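PDB 5DMH: uncharacterized protein conserved in bacteria from Cupriavidus necator, which catalyses the ATP-dependent phosphorylation of 3-oxo-tetronate to 3-oxo-tetronate 4-phosphate, as a member of the four-carbon acid sugar kinase family. Local coordinates for residues N153-F158 with G436-P441; T119-D124 with S172-H177; R297-Q302 with D442-A447. All blocks are in the same frame, centred on the assembly; numbering follows the deposited sequence.

Contact 1: residues N153-F158 with G436-P441; sequences NGRTIF and GNFGGP. With ADP (adenosine-5'-diphosphate), chain C.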
loop_
_atom_site.group_PDB
_atom_site.type_symbol
_atom_site.label_atom_id
_atom_site.label_comp_id
_atom_site.label_asym_id
_atom_site.label_seq_id
_atom_site.Cartn_x
_atom_site.Cartn_y
_atom_site.Cartn_z
ATOM N N ASN A 153 -1.046 -12.619 4.961
ATOM C CA ASN A 153 -0.131 -12.551 3.826
ATOM C C ASN A 153 1.252 -13.014 4.238
ATOM O O ASN A 153 2.255 -12.713 3.564
ATOM C CB ASN A 153 -0.075 -11.139 3.221
ATOM C CG ASN A 153 -0.869 -11.012 1.919
ATOM O OD1 ASN A 153 -0.918 -11.939 1.106
ATOM N ND2 ASN A 153 -1.511 -9.854 1.728
ATOM N N GLY A 154 1.316 -13.774 5.335
ATOM C CA GLY A 154 2.561 -14.386 5.756
ATOM C C GLY A 154 3.630 -13.533 6.426
ATOM O O GLY A 154 4.780 -13.961 6.471
ATOM N N ARG A 155 3.282 -12.349 6.933
ATOM C CA ARG A 155 4.253 -11.503 7.625
ATOM C C ARG A 155 4.043 -11.592 9.130
ATOM O O ARG A 155 2.948 -11.283 9.625
ATOM C CB ARG A 155 4.155 -10.029 7.216
ATOM C CG ARG A 155 4.598 -9.699 5.784
ATOM C CD ARG A 155 3.472 -9.778 4.758
ATOM N NE ARG A 155 3.956 -9.303 3.469
ATOM C CZ ARG A 155 4.486 -10.070 2.511
ATOM N NH1 ARG A 155 4.925 -9.517 1.392
ATOM N NH2 ARG A 155 4.577 -11.388 2.641
ATOM N N THR A 156 5.071 -12.064 9.838
ATOM C CA THR A 156 5.105 -12.012 11.297
ATOM C C THR A 156 6.387 -11.368 11.836
ATOM O O THR A 156 7.404 -11.283 11.134
ATOM C CB THR A 156 4.900 -13.423 11.944
ATOM O OG1 THR A 156 5.918 -14.326 11.514
ATOM C CG2 THR A 156 3.543 -13.978 11.589
ATOM N N ILE A 157 6.322 -10.906 13.090
ATOM C CA ILE A 157 7.405 -10.193 13.752
ATOM C C ILE A 157 7.667 -10.786 15.149
ATOM O O ILE A 157 6.752 -10.915 15.946
ATOM C CB ILE A 157 7.125 -8.674 13.927
ATOM C CG1 ILE A 157 6.783 -8.018 12.590
ATOM C CG2 ILE A 157 8.349 -7.981 14.485
ATOM C CD1 ILE A 157 6.210 -6.646 12.746
ATOM N N PHE A 158 8.913 -11.186 15.369
ATOM C CA PHE A 158 9.365 -11.849 16.603
ATOM C C PHE A 158 10.690 -11.236 17.022
ATOM O O PHE A 158 11.648 -11.217 16.259
ATOM C CB PHE A 158 9.517 -13.368 16.397
ATOM C CG PHE A 158 9.972 -14.113 17.635
ATOM C CD1 PHE A 158 9.049 -14.507 18.594
ATOM C CD2 PHE A 158 11.306 -14.413 17.844
ATOM C CE1 PHE A 158 9.460 -15.200 19.711
ATOM C CE2 PHE A 158 11.711 -15.097 18.970
ATOM C CZ PHE A 158 10.794 -15.506 19.891
ATOM N N GLY A 436 2.953 -5.484 -5.035
ATOM C CA GLY A 436 3.770 -6.400 -5.789
ATOM C C GLY A 436 3.832 -7.820 -5.257
ATOM O O GLY A 436 3.799 -8.787 -6.029
ATOM N N ASN A 437 3.923 -7.965 -3.942
ATOM C CA ASN A 437 4.048 -9.277 -3.349
ATOM C C ASN A 437 2.719 -10.048 -3.184
ATOM O O ASN A 437 2.725 -11.208 -2.737
ATOM C CB ASN A 437 4.737 -9.156 -1.978
ATOM C CG ASN A 437 6.200 -8.785 -2.085
ATOM O OD1 ASN A 437 6.928 -9.280 -2.941
ATOM N ND2 ASN A 437 6.644 -7.931 -1.190
ATOM N N PHE A 438 1.591 -9.429 -3.510
ATOM C CA PHE A 438 0.302 -10.032 -3.191
ATOM C C PHE A 438 -0.330 -10.767 -4.365
ATOM O O PHE A 438 0.075 -10.583 -5.538
ATOM C CB PHE A 438 -0.679 -8.981 -2.679
ATOM C CG PHE A 438 -0.297 -8.373 -1.361
ATOM C CD1 PHE A 438 0.758 -8.888 -0.599
ATOM C CD2 PHE A 438 -0.986 -7.257 -0.890
ATOM C CE1 PHE A 438 1.095 -8.291 0.625
ATOM C CE2 PHE A 438 -0.651 -6.676 0.325
ATOM C CZ PHE A 438 0.388 -7.185 1.070
ATOM N N GLY A 439 -1.326 -11.592 -4.034
ATOM C CA GLY A 439 -2.079 -12.346 -5.009
ATOM C C GLY A 439 -1.440 -13.689 -5.330
ATOM O O GLY A 439 -0.225 -13.855 -5.234
ATOM N N GLY A 440 -2.272 -14.620 -5.768
ATOM C CA GLY A 440 -1.820 -15.918 -6.222
ATOM C C GLY A 440 -1.405 -15.883 -7.679
ATOM O O GLY A 440 -1.478 -14.823 -8.338
ATOM N N PRO A 441 -0.943 -17.028 -8.207
ATOM C CA PRO A 441 -0.508 -17.101 -9.609
ATOM C C PRO A 441 -1.533 -16.668 -10.635
ATOM O O PRO A 441 -1.151 -16.162 -11.695
ATOM C CB PRO A 441 -0.208 -18.594 -9.803
ATOM C CG PRO A 441 0.081 -19.096 -8.441
ATOM C CD PRO A 441 -0.718 -18.297 -7.490
HETATM P PB ADP C . 6.243 -3.450 -5.760
HETATM O O1B ADP C . 4.772 -3.330 -5.378
HETATM O O2B ADP C . 6.589 -4.866 -6.189
HETATM O O3B ADP C . 7.191 -2.862 -4.725
HETATM P PA ADP C . 6.526 -1.074 -7.448
HETATM O O1A ADP C . 5.774 -0.777 -8.685
HETATM O O2A ADP C . 6.281 -0.330 -6.180
HETATM O O3A ADP C . 6.405 -2.677 -7.185
HETATM O "O5'" ADP C . 8.103 -0.887 -7.678
HETATM C "C5'" ADP C . 8.791 -1.540 -8.736
HETATM C "C4'" ADP C . 9.810 -0.571 -9.327
HETATM O "O4'" ADP C . 10.735 -1.288 -10.127
HETATM C "C3'" ADP C . 9.149 0.461 -10.232
HETATM O "O3'" ADP C . 9.811 1.737 -10.134
HETATM C "C2'" ADP C . 9.349 -0.138 -11.588
HETATM O "O2'" ADP C . 9.192 0.800 -12.632
HETATM C "C1'" ADP C . 10.733 -0.720 -11.431
HETATM N N9 ADP C . 10.970 -1.735 -12.452
HETATM C C8 ADP C . 10.099 -2.678 -12.887
HETATM N N7 ADP C . 10.645 -3.421 -13.861
HETATM C C5 ADP C . 11.894 -2.935 -14.052
HETATM C C6 ADP C . 12.997 -3.254 -14.958
HETATM N N6 ADP C . 12.831 -4.284 -15.812
HETATM N N1 ADP C . 14.134 -2.538 -14.849
HETATM C C2 ADP C . 14.273 -1.532 -13.961
HETATM N N3 ADP C . 13.298 -1.153 -13.102
HETATM C C4 ADP C . 12.103 -1.818 -13.129
HETATM O O HOH W 1 -2.298 -11.868 -1.450
HETATM O O HOH W 2 4.966 -6.666 0.936
#
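N153 lays its amide over the ring of F438, where the sugar-binding domain meets the glycine-rich loop of the nucleotide-binding domain. Next to N153, G154 and R155 form a G1 beta bulge opposite F150 where the strand begins. The amide and ring planes of N153 and F438 are only 17° apart. ND2 of N153 sits 3.1 Å above the F438 ring plane, over its centre. The same ND2 is hydrogen-bonded to the carbonyl of P416, which would help fix the amide's rotation. OD1 of N153 takes a hydrogen bond from water 1, and that water accepts one from the backbone N of G439. R155 comes to the edge of the F438 ring, its guanidinium plane turned 63° from it. The R155 chain bends at chi2 (90°) and its NE donates to OG of S118, leaving NH1 toward N437. NH1 of R155 lies 3.4 Å from CB of N437. At the start of 436-441, N of G436 donates to O1B of ADP over 2.8 Å. A second water links the domains: it accepts from NH1 of R155 at 2.9 Å and from ND2 of N437 at 3.0 Å.

Contact 2: residues T119-D124 with S172-H177; sequences TFDSTD and SGMEHH. With ADP (adenosine-5'-diphosphate), chain C.
The backbones of T119 and M174 come no nearer than 7.6 Å between their CA atoms, so side chains bridge the gap between the loop 119-124 and the short 3-10 turn at 174-175. M174, a selenomethionine, has the most surface buried here. Its chain bends at chi2 and chi3, both near -60°, which brings the methyl CE obliquely against the two carboxylate oxygens of D121. CE lies 3.5 Å from both OD1 and OD2 of D121. Nearer the backbone, CG of M174 packs 3.8 Å from CG2 of T119. The hydroxyl of T119 donates to the syn lone pair of OD1 of D121 over 2.7 Å, and so steadies the carboxylate. D121 stands over the H177 ring: its OD2 lies above one face, 4.0 Å from NE2, with the two planes 71° apart. That NE2 points at the nucleotide and donates to O3B of ADP at 2.6 Å, almost straight at 174°. On the other side of the ring, ND1 accepts from the backbone N atoms of L179 and T180. The imidazole is therefore gripped at both nitrogens, and its NE2 proton is committed to the beta-phosphate.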
loop_
_atom_site.group_PDB
_atom_site.type_symbol
_atom_site.label_atom_id
_atom_site.label_comp_id
_atom_site.label_asym_id
_atom_site.label_seq_id
_atom_site.Cartn_x
_atom_site.Cartn_y
_atom_site.Cartn_z
ATOM N N THR A 119 6.393 -5.168 4.273
ATOM C CA THR A 119 7.798 -5.548 4.202
ATOM C C THR A 119 8.755 -4.393 4.536
ATOM O O THR A 119 9.964 -4.487 4.339
ATOM C CB THR A 119 8.169 -6.248 2.855
ATOM O OG1 THR A 119 7.520 -5.598 1.752
ATOM C CG2 THR A 119 7.749 -7.702 2.860
ATOM N N PHE A 120 8.185 -3.305 5.046
ATOM C CA PHE A 120 8.896 -2.197 5.679
ATOM C C PHE A 120 9.708 -1.407 4.675
ATOM O O PHE A 120 10.677 -0.789 5.043
ATOM C CB PHE A 120 9.781 -2.673 6.826
ATOM C CG PHE A 120 9.828 -1.725 8.011
ATOM C CD1 PHE A 120 8.674 -1.416 8.730
ATOM C CD2 PHE A 120 11.025 -1.169 8.423
ATOM C CE1 PHE A 120 8.723 -0.556 9.851
ATOM C CE2 PHE A 120 11.070 -0.316 9.519
ATOM C CZ PHE A 120 9.911 -0.020 10.231
ATOM N N ASP A 121 9.247 -1.419 3.424
ATOM C CA ASP A 121 9.948 -0.857 2.285
ATOM C C ASP A 121 10.430 0.570 2.553
ATOM O O ASP A 121 9.640 1.484 2.762
ATOM C CB ASP A 121 9.064 -0.884 1.030
ATOM C CG ASP A 121 8.642 -2.275 0.629
ATOM O OD1 ASP A 121 8.511 -3.137 1.534
ATOM O OD2 ASP A 121 8.444 -2.531 -0.593
ATOM N N SER A 122 11.753 0.726 2.589
ATOM C CA SER A 122 12.390 1.988 2.944
ATOM C C SER A 122 13.886 1.836 2.694
ATOM O O SER A 122 14.376 0.727 2.351
ATOM C CB SER A 122 12.149 2.329 4.417
ATOM O OG SER A 122 12.617 1.302 5.284
ATOM N N THR A 123 14.594 2.929 2.936
ATOM C CA THR A 123 16.055 2.939 2.971
ATOM C C THR A 123 16.466 3.680 4.255
ATOM O O THR A 123 15.603 4.227 4.968
ATOM C CB THR A 123 16.672 3.646 1.727
ATOM O OG1 THR A 123 16.560 5.068 1.873
ATOM C CG2 THR A 123 16.027 3.184 0.406
ATOM N N ASP A 124 17.766 3.692 4.560
ATOM C CA ASP A 124 18.280 4.422 5.724
ATOM C C ASP A 124 17.931 5.922 5.645
ATOM O O ASP A 124 17.963 6.624 6.644
ATOM C CB ASP A 124 19.813 4.264 5.838
ATOM C CG ASP A 124 20.243 2.867 6.257
ATOM O OD1 ASP A 124 19.397 2.045 6.704
ATOM O OD2 ASP A 124 21.452 2.601 6.155
ATOM N N SER A 172 13.914 -13.452 1.778
ATOM C CA SER A 172 12.545 -13.654 1.303
ATOM C C SER A 172 12.326 -13.286 -0.181
ATOM O O SER A 172 11.261 -13.548 -0.761
ATOM C CB SER A 172 11.584 -12.804 2.133
ATOM O OG SER A 172 11.707 -11.431 1.766
ATOM N N GLY A 173 13.335 -12.675 -0.778
ATOM C CA GLY A 173 13.201 -12.032 -2.075
ATOM C C GLY A 173 13.253 -10.502 -1.970
ATOM O O GLY A 173 13.590 -9.833 -2.953
HETATM N N MSE A 174 12.922 -9.931 -0.806
HETATM C CA MSE A 174 12.947 -8.471 -0.639
HETATM C C MSE A 174 14.370 -7.911 -0.672
HETATM O O MSE A 174 14.575 -6.734 -0.930
HETATM C CB MSE A 174 12.231 -8.029 0.647
HETATM C CG MSE A 174 10.729 -8.046 0.518
HETATM SE SE MSE A 174 10.071 -6.897 -0.950
HETATM C CE MSE A 174 10.661 -5.199 -0.260
ATOM N N GLU A 175 15.349 -8.776 -0.469
ATOM C CA GLU A 175 16.731 -8.345 -0.580
ATOM C C GLU A 175 17.036 -7.971 -2.017
ATOM O O GLU A 175 18.069 -7.358 -2.273
ATOM C CB GLU A 175 17.699 -9.427 -0.052
ATOM C CG GLU A 175 17.796 -10.652 -0.878
ATOM C CD GLU A 175 16.749 -11.712 -0.583
ATOM O OE1 GLU A 175 15.645 -11.404 -0.064
ATOM O OE2 GLU A 175 17.047 -12.895 -0.910
ATOM N N HIS A 176 16.155 -8.357 -2.950
ATOM C CA HIS A 176 16.307 -8.007 -4.360
ATOM C C HIS A 176 15.277 -6.994 -4.879
ATOM O O HIS A 176 15.139 -6.821 -6.095
ATOM C CB HIS A 176 16.226 -9.265 -5.221
ATOM C CG HIS A 176 17.319 -10.237 -4.926
ATOM N ND1 HIS A 176 17.083 -11.552 -4.595
ATOM C CD2 HIS A 176 18.666 -10.076 -4.898
ATOM C CE1 HIS A 176 18.235 -12.161 -4.375
ATOM N NE2 HIS A 176 19.211 -11.288 -4.556
ATOM N N HIS A 177 14.555 -6.325 -3.999
ATOM C CA HIS A 177 13.615 -5.292 -4.487
ATOM C C HIS A 177 14.369 -4.242 -5.319
ATOM O O HIS A 177 15.439 -3.804 -4.941
ATOM C CB HIS A 177 12.859 -4.639 -3.335
ATOM C CG HIS A 177 11.685 -3.823 -3.774
ATOM N ND1 HIS A 177 11.821 -2.521 -4.209
ATOM C CD2 HIS A 177 10.367 -4.113 -3.898
ATOM C CE1 HIS A 177 10.647 -2.042 -4.553
ATOM N NE2 HIS A 177 9.743 -2.987 -4.376
HETATM P PB ADP C . 6.243 -3.450 -5.760
HETATM O O1B ADP C . 4.772 -3.330 -5.378
HETATM O O2B ADP C . 6.589 -4.866 -6.189
HETATM O O3B ADP C . 7.191 -2.862 -4.725
HETATM P PA ADP C . 6.526 -1.074 -7.448
HETATM O O1A ADP C . 5.774 -0.777 -8.685
HETATM O O2A ADP C . 6.281 -0.330 -6.180
HETATM O O3A ADP C . 6.405 -2.677 -7.185
HETATM O "O5'" ADP C . 8.103 -0.887 -7.678
HETATM C "C5'" ADP C . 8.791 -1.540 -8.736
HETATM C "C4'" ADP C . 9.810 -0.571 -9.327
HETATM O "O4'" ADP C . 10.735 -1.288 -10.127
HETATM C "C3'" ADP C . 9.149 0.461 -10.232
HETATM O "O3'" ADP C . 9.811 1.737 -10.134
HETATM C "C2'" ADP C . 9.349 -0.138 -11.588
HETATM O "O2'" ADP C . 9.192 0.800 -12.632
HETATM C "C1'" ADP C . 10.733 -0.720 -11.431
HETATM N N9 ADP C . 10.970 -1.735 -12.452
HETATM C C8 ADP C . 10.099 -2.678 -12.887
HETATM N N7 ADP C . 10.645 -3.421 -13.861
HETATM C C5 ADP C . 11.894 -2.935 -14.052
HETATM C C6 ADP C . 12.997 -3.254 -14.958
HETATM N N6 ADP C . 12.831 -4.284 -15.812
HETATM N N1 ADP C . 14.134 -2.538 -14.849
HETATM C C2 ADP C . 14.273 -1.532 -13.961
HETATM N N3 ADP C . 13.298 -1.153 -13.102
HETATM C C4 ADP C . 12.103 -1.818 -13.129
#

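Contact 3: residues R297-Q302 with D442-A447; sequences RATNGQ and DFFDEA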
loop_
_atom_site.group_PDB
_atom_site.type_symbol
_atom_site.label_atom_id
_atom_site.label_comp_id
_atom_site.label_asym_id
_atom_site.label_seq_id
_atom_site.Cartn_x
_atom_site.Cartn_y
_atom_site.Cartn_z
ATOM N N ARG A 297 8.601 -11.690 -7.156
ATOM C CA ARG A 297 8.406 -13.068 -7.498
ATOM C C ARG A 297 6.956 -13.372 -7.786
ATOM O O ARG A 297 6.654 -14.067 -8.754
ATOM C CB ARG A 297 8.899 -13.950 -6.361
ATOM C CG ARG A 297 10.397 -14.095 -6.337
ATOM C CD ARG A 297 10.795 -15.080 -5.247
ATOM N NE ARG A 297 12.118 -14.785 -4.713
ATOM C CZ ARG A 297 12.631 -15.362 -3.635
ATOM N NH1 ARG A 297 11.922 -16.262 -2.966
ATOM N NH2 ARG A 297 13.850 -15.030 -3.219
ATOM N N ALA A 298 6.061 -12.832 -6.971
ATOM C CA ALA A 298 4.629 -13.036 -7.178
ATOM C C ALA A 298 4.199 -12.487 -8.552
ATOM O O ALA A 298 3.515 -13.163 -9.321
ATOM C CB ALA A 298 3.851 -12.355 -6.093
ATOM N N THR A 299 4.651 -11.285 -8.877
ATOM C CA THR A 299 4.288 -10.675 -10.152
ATOM C C THR A 299 4.945 -11.433 -11.317
ATOM O O THR A 299 4.306 -11.611 -12.361
ATOM C CB THR A 299 4.619 -9.169 -10.225
ATOM O OG1 THR A 299 3.992 -8.479 -9.142
ATOM C CG2 THR A 299 4.109 -8.584 -11.497
ATOM N N ASN A 300 6.191 -11.890 -11.154
ATOM C CA ASN A 300 6.815 -12.733 -12.186
ATOM C C ASN A 300 5.975 -13.971 -12.445
ATOM O O ASN A 300 5.744 -14.367 -13.617
ATOM C CB ASN A 300 8.289 -13.048 -11.874
ATOM C CG ASN A 300 9.241 -11.954 -12.371
ATOM O OD1 ASN A 300 9.663 -11.954 -13.525
ATOM N ND2 ASN A 300 9.584 -11.023 -11.496
ATOM N N GLY A 301 5.502 -14.589 -11.368
ATOM C CA GLY A 301 4.688 -15.771 -11.485
ATOM C C GLY A 301 3.343 -15.505 -12.133
ATOM O O GLY A 301 2.831 -16.343 -12.888
ATOM N N GLN A 302 2.791 -14.318 -11.883
ATOM C CA GLN A 302 1.497 -13.915 -12.471
ATOM C C GLN A 302 1.604 -13.653 -13.963
ATOM O O GLN A 302 0.718 -14.028 -14.725
ATOM C CB GLN A 302 0.917 -12.696 -11.729
ATOM C CG GLN A 302 0.366 -13.086 -10.356
ATOM C CD GLN A 302 0.497 -12.033 -9.278
ATOM O OE1 GLN A 302 1.055 -10.947 -9.477
ATOM N NE2 GLN A 302 0.031 -12.391 -8.077
ATOM N N ASP A 442 -2.804 -16.861 -10.302
ATOM C CA ASP A 442 -3.893 -16.592 -11.225
ATOM C C ASP A 442 -4.540 -15.219 -11.038
ATOM O O ASP A 442 -5.615 -14.957 -11.578
ATOM C CB ASP A 442 -4.938 -17.689 -11.091
ATOM C CG ASP A 442 -4.423 -19.042 -11.585
ATOM O OD1 ASP A 442 -3.721 -19.071 -12.618
ATOM O OD2 ASP A 442 -4.691 -20.063 -10.933
ATOM N N PHE A 443 -3.874 -14.339 -10.293
ATOM C CA PHE A 443 -4.480 -13.100 -9.869
ATOM C C PHE A 443 -4.974 -12.196 -11.022
ATOM O O PHE A 443 -6.022 -11.602 -10.908
ATOM C CB PHE A 443 -3.527 -12.309 -8.999
ATOM C CG PHE A 443 -4.071 -10.982 -8.597
ATOM C CD1 PHE A 443 -4.878 -10.862 -7.489
ATOM C CD2 PHE A 443 -3.791 -9.839 -9.362
ATOM C CE1 PHE A 443 -5.380 -9.607 -7.128
ATOM C CE2 PHE A 443 -4.308 -8.620 -9.026
ATOM C CZ PHE A 443 -5.097 -8.488 -7.913
ATOM N N PHE A 444 -4.231 -12.106 -12.121
ATOM C CA PHE A 444 -4.593 -11.157 -13.162
ATOM C C PHE A 444 -5.999 -11.486 -13.694
ATOM O O PHE A 444 -6.845 -10.595 -13.855
ATOM C CB PHE A 444 -3.582 -11.180 -14.315
ATOM C CG PHE A 444 -2.221 -10.634 -13.986
ATOM C CD1 PHE A 444 -1.981 -9.810 -12.878
ATOM C CD2 PHE A 444 -1.164 -10.920 -14.821
ATOM C CE1 PHE A 444 -0.731 -9.321 -12.648
ATOM C CE2 PHE A 444 0.078 -10.430 -14.582
ATOM C CZ PHE A 444 0.306 -9.617 -13.489
ATOM N N ASP A 445 -6.250 -12.766 -13.974
ATOM C CA ASP A 445 -7.567 -13.214 -14.437
ATOM C C ASP A 445 -8.630 -13.090 -13.369
ATOM O O ASP A 445 -9.739 -12.636 -13.640
ATOM C CB ASP A 445 -7.523 -14.664 -14.968
ATOM C CG ASP A 445 -8.865 -15.120 -15.501
ATOM O OD1 ASP A 445 -9.328 -14.554 -16.508
ATOM O OD2 ASP A 445 -9.477 -16.026 -14.921
ATOM N N GLU A 446 -8.296 -13.514 -12.154
ATOM C CA GLU A 446 -9.211 -13.362 -11.032
ATOM C C GLU A 446 -9.670 -11.913 -10.870
ATOM O O GLU A 446 -10.870 -11.644 -10.712
ATOM C CB GLU A 446 -8.561 -13.858 -9.742
ATOM C CG GLU A 446 -8.399 -15.366 -9.699
ATOM C CD GLU A 446 -7.551 -15.826 -8.525
ATOM O OE1 GLU A 446 -6.427 -15.312 -8.340
ATOM O OE2 GLU A 446 -8.020 -16.687 -7.774
ATOM N N ALA A 447 -8.721 -10.994 -10.935
ATOM C CA ALA A 447 -9.006 -9.562 -10.776
ATOM C C ALA A 447 -9.870 -9.014 -11.922
ATOM O O ALA A 447 -10.907 -8.367 -11.685
ATOM C CB ALA A 447 -7.703 -8.800 -10.673
HETATM O O HOH W 3 -1.829 -14.170 -13.308
#
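Q302 and F444 bury the most surface where helices 297-308 and 443-451 of the nucleotide-binding domain meet. The axes of the short segments 297-302 and 443-447 pass 11.0 Å apart at 75°. CB of Q302 rests over one face of the F444 ring in a CH-pi contact, 3.8 Å from the centroid and 18° off the ring normal. It is displaced toward the rim, with CZ its nearest ring atom at 3.6 Å. The backbone O of Q302 lies above the same face, near CD2 and CE2. With CG anti to the carbonyl carbon (chi1 -69°), the F444 ring swings toward Q302. At the ring's edge, near its plane, CG2 of T299 closes in at 4.4 Å from CZ. V303 and W306 of helix 297-308 continue the packing on F444.

F443 takes the third largest share. Its CB meets the amide end of Q302, 3.7 Å from NE2, while its ring leads away to pack on V389 and K434. CB of A447 covers one face of that ring.

The amide of Q302 makes no hydrogen bond to 442-447; its polar partners lie outside. OE1 is hydrogen-bonded to K434 NZ, and NE2 to the carbonyls of G440 and F438. Water 3 donates to O of Q302 and makes a weak bond to N of F444. Direct contact between the helices is thus mainly aliphatic against aromatic, while the buried amide is satisfied by K434 at the end of strand 430-434 and by the loop that follows. Q302 fastens this loop, which carries G436 of the ADP pocket, to helix 297-308.

In the fold
The three contacts cross the protein from the sugar-binding to the nucleotide-binding domain. Contact 2 lies in the first, contact 3 in the second, and contact 1 joins the two. The centres of contacts 1 and 2 are about 13 Å apart. Those of contacts 1 and 3 are about 14 Å apart, and those of contacts 2 and 3 about 20 Å. Along the chain, contact 1 alternates with each of the others, and contact 2 closes before contact 3 opens. Segments 436-441 and 442-447 are consecutive, so the loop after strand 430-434 runs straight into helix 443-451. Contacts 1 and 2 both touch ADP and meet where N437 packs on M174. Both domains thus supply groups that hold the diphosphate.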